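Local coordinates for protein aminoglycoside acetyltransferase meta-AAC0020 (PDB 5F46) that probably transfers an acetyl group from acetyl-CoA to aminoglycoside antibiotics, as a GNAT-family N-acetyltransferase from an uncultured bacterium, at residues B[82-87]-B[119-124]. Residues are numbered along the deposited sequence; the frame is centred on the assembly and turned at random.
Sequences SEKPLA and GFEEVF
Pro85 lies flat under the ring of Phe120: its CB sits 3.6 Å from the ring centroid and 13° off the normal, a CH-pi contact over one face. With CG anti to its own carbonyl carbon (chi1 -85°), Phe120 swings its ring back across the proline, and Ala87 CB reaches CD2 of that ring at 3.8 Å. Replacing the ring of Phe120 by an alanine's methyl would probably leave one side of Pro85 without its aromatic cover and open a gap beside Ala87. Just past the ring the backbones join. Glu121 N donates to Pro85 O at 2.9 Å, Ala87 N to Glu122 O at 3.1 Å, and Phe124 N to Ala87 O, the start of a parallel ladder; Glu122 N is buried here with no partner. Lys84 arches over the turn after the helix, its CD 3.3 Å from Gly119 O, then bends at chi3 (-58°) and crosses the Glu121 side chain. A water links the two residues, donating to Glu121 O and weakly accepting from Lys84 NZ, while the Glu121 carboxylate turns to Gln79. Leu86 and Glu122 run side by side on the other side of the sheet from Ala87 and Val123, Leu86 CD2 to Glu122 CG 3.6 Å. The contact joins the starts of the two parallel strands of the beta-alpha-beta unit formed by strand 86-94, helix 103-117 and strand 122-128. Tyr115 of that helix packs on Phe120, Ala87 and Val123, Val76 of strand 67-77 touches Pro85 and Phe120, and strand 122-128 pairs antiparallel with the second subunit, carrying the sheet across the dimer.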
ATOM      1  N   SER B  82       2.720   7.743 -13.587  1.00 37.14           N
ATOM      2  CA  SER B  82       3.733   7.140 -14.443  1.00 38.55           C
ATOM      3  C   SER B  82       3.267   5.772 -14.911  1.00 36.65           C
ATOM      4  O   SER B  82       2.421   5.154 -14.266  1.00 35.05           O
ATOM      5  CB  SER B  82       5.062   7.015 -13.694  1.00 39.65           C
ATOM      6  OG  SER B  82       5.991   6.234 -14.424  1.00 39.30           O
ATOM      7  N   GLU B  83       3.816   5.300 -16.027  1.00 35.97           N
ATOM      8  CA  GLU B  83       3.532   3.940 -16.476  1.00 36.99           C
ATOM      9  C   GLU B  83       4.382   2.920 -15.719  1.00 36.80           C
ATOM     10  O   GLU B  83       4.181   1.717 -15.858  1.00 39.53           O
ATOM     11  CB  GLU B  83       3.760   3.801 -17.984  1.00 39.46           C
ATOM     12  CG  GLU B  83       2.766   4.584 -18.828  1.00 44.49           C
ATOM     13  CD  GLU B  83       2.787   4.186 -20.296  1.00 50.29           C
ATOM     14  OE1 GLU B  83       3.260   3.074 -20.609  1.00 52.04           O
ATOM     15  OE2 GLU B  83       2.320   4.988 -21.134  1.00 53.85           O
ATOM     16  N   LYS B  84       5.332   3.403 -14.921  1.00 34.89           N
ATOM     17  CA  LYS B  84       6.150   2.520 -14.090  1.00 35.52           C
ATOM     18  C   LYS B  84       5.496   2.323 -12.724  1.00 34.21           C
ATOM     19  O   LYS B  84       5.356   3.271 -11.955  1.00 33.30           O
ATOM     20  CB  LYS B  84       7.564   3.082 -13.926  1.00 40.94           C
ATOM     21  CG  LYS B  84       8.250   3.418 -15.240  1.00 47.74           C
ATOM     22  CD  LYS B  84       9.754   3.564 -15.080  1.00 54.92           C
ATOM     23  CE  LYS B  84      10.114   4.629 -14.059  1.00 61.65           C
ATOM     24  NZ  LYS B  84      11.591   4.713 -13.862  1.00 68.99           N
ATOM     25  N   PRO B  85       5.092   1.082 -12.419  1.00 31.63           N
ATOM     26  CA  PRO B  85       4.371   0.804 -11.171  1.00 28.87           C
ATOM     27  C   PRO B  85       5.217   1.000  -9.918  1.00 27.91           C
ATOM     28  O   PRO B  85       6.438   1.149  -9.992  1.00 28.98           O
ATOM     29  CB  PRO B  85       3.976  -0.675 -11.307  1.00 28.14           C
ATOM     30  CG  PRO B  85       4.120  -0.997 -12.757  1.00 30.78           C
ATOM     31  CD  PRO B  85       5.223  -0.115 -13.264  1.00 32.18           C
ATOM     32  N   LEU B  86       4.546   1.002  -8.773  1.00 29.67           N
ATOM     33  CA  LEU B  86       5.213   0.937  -7.479  1.00 30.38           C
ATOM     34  C   LEU B  86       5.058  -0.459  -6.904  1.00 26.94           C
ATOM     35  O   LEU B  86       4.122  -1.177  -7.262  1.00 24.95           O
ATOM     36  CB  LEU B  86       4.618   1.945  -6.501  1.00 30.77           C
ATOM     37  CG  LEU B  86       4.545   3.399  -6.957  1.00 34.59           C
ATOM     38  CD1 LEU B  86       3.826   4.236  -5.910  1.00 38.16           C
ATOM     39  CD2 LEU B  86       5.934   3.940  -7.235  1.00 37.13           C
ATOM     40  N   ALA B  87       5.968  -0.827  -6.006  1.00 28.62           N
ATOM     41  CA  ALA B  87       5.808  -2.038  -5.207  1.00 27.56           C
ATOM     42  C   ALA B  87       5.810  -1.690  -3.720  1.00 28.03           C
ATOM     43  O   ALA B  87       6.663  -0.945  -3.245  1.00 30.83           O
ATOM     44  CB  ALA B  87       6.908  -3.044  -5.521  1.00 27.19           C
ATOM     45  N   GLY B 119      11.017  -2.855 -14.407  1.00 34.25           N
ATOM     46  CA  GLY B 119      10.929  -1.449 -14.773  1.00 34.58           C
ATOM     47  C   GLY B 119      10.053  -0.605 -13.862  1.00 34.29           C
ATOM     48  O   GLY B 119       9.479   0.396 -14.292  1.00 31.35           O
ATOM     49  N   PHE B 120       9.954  -1.009 -12.599  1.00 31.26           N
ATOM     50  CA  PHE B 120       9.188  -0.267 -11.597  1.00 30.27           C
ATOM     51  C   PHE B 120       9.889   1.036 -11.228  1.00 31.29           C
ATOM     52  O   PHE B 120      11.100   1.155 -11.376  1.00 33.63           O
ATOM     53  CB  PHE B 120       8.985  -1.123 -10.336  1.00 29.01           C
ATOM     54  CG  PHE B 120       7.805  -2.054 -10.405  1.00 28.60           C
ATOM     55  CD1 PHE B 120       7.512  -2.755 -11.566  1.00 28.29           C
ATOM     56  CD2 PHE B 120       7.003  -2.254  -9.287  1.00 28.47           C
ATOM     57  CE1 PHE B 120       6.433  -3.612 -11.622  1.00 28.51           C
ATOM     58  CE2 PHE B 120       5.923  -3.109  -9.337  1.00 27.46           C
ATOM     59  CZ  PHE B 120       5.640  -3.796 -10.503  1.00 27.20           C
ATOM     60  N   GLU B 121       9.132   2.016 -10.741  1.00 32.70           N
ATOM     61  CA  GLU B 121       9.727   3.286 -10.351  1.00 36.17           C
ATOM     62  C   GLU B 121      10.403   3.200  -8.985  1.00 34.85           C
ATOM     63  O   GLU B 121      11.510   3.720  -8.799  1.00 33.44           O
ATOM     64  CB  GLU B 121       8.682   4.401 -10.333  1.00 41.04           C
ATOM     65  CG  GLU B 121       9.280   5.744  -9.948  1.00 46.84           C
ATOM     66  CD  GLU B 121       8.259   6.860  -9.878  1.00 50.90           C
ATOM     67  OE1 GLU B 121       7.106   6.649 -10.305  1.00 52.76           O
ATOM     68  OE2 GLU B 121       8.611   7.951  -9.387  1.00 56.65           O
ATOM     69  N   GLU B 122       9.729   2.565  -8.030  1.00 36.07           N
ATOM     70  CA  GLU B 122      10.281   2.428  -6.688  1.00 37.96           C
ATOM     71  C   GLU B 122       9.551   1.388  -5.848  1.00 34.90           C
ATOM     72  O   GLU B 122       8.415   1.003  -6.138  1.00 32.21           O
ATOM     73  CB  GLU B 122      10.268   3.776  -5.956  1.00 45.02           C
ATOM     74  CG  GLU B 122       8.937   4.155  -5.338  1.00 50.40           C
ATOM     75  CD  GLU B 122       8.985   5.491  -4.614  1.00 58.90           C
ATOM     76  OE1 GLU B 122       9.964   6.242  -4.809  1.00 59.11           O
ATOM     77  OE2 GLU B 122       8.047   5.786  -3.844  1.00 64.90           O
ATOM     78  N   VAL B 123      10.239   0.933  -4.805  1.00 31.76           N
ATOM     79  CA  VAL B 123       9.682   0.017  -3.818  1.00 31.29           C
ATOM     80  C   VAL B 123       9.693   0.739  -2.481  1.00 32.66           C
ATOM     81  O   VAL B 123      10.658   1.431  -2.165  1.00 36.94           O
ATOM     82  CB  VAL B 123      10.498  -1.290  -3.717  1.00 31.58           C
ATOM     83  CG1 VAL B 123       9.947  -2.193  -2.613  1.00 29.91           C
ATOM     84  CG2 VAL B 123      10.518  -2.016  -5.056  1.00 31.08           C
ATOM     85  N   PHE B 124       8.629   0.613  -1.698  1.00 30.36           N
ATOM     86  CA  PHE B 124       8.636   1.249  -0.388  1.00 34.02           C
ATOM     87  C   PHE B 124       8.119   0.325   0.703  1.00 34.50           C
ATOM     88  O   PHE B 124       7.462  -0.681   0.430  1.00 31.62           O
ATOM     89  CB  PHE B 124       7.841   2.563  -0.408  1.00 38.30           C
ATOM     90  CG  PHE B 124       6.371   2.405  -0.703  1.00 40.16           C
ATOM     91  CD1 PHE B 124       5.912   2.366  -2.008  1.00 39.62           C
ATOM     92  CD2 PHE B 124       5.444   2.347   0.329  1.00 40.71           C
ATOM     93  CE1 PHE B 124       4.561   2.245  -2.281  1.00 39.36           C
ATOM     94  CE2 PHE B 124       4.095   2.228   0.064  1.00 42.12           C
ATOM     95  CZ  PHE B 124       3.651   2.171  -1.242  1.00 41.65           C
TER
HETATM   96  O   HOH W   1      13.116   4.891 -10.736  1.00 34.20           O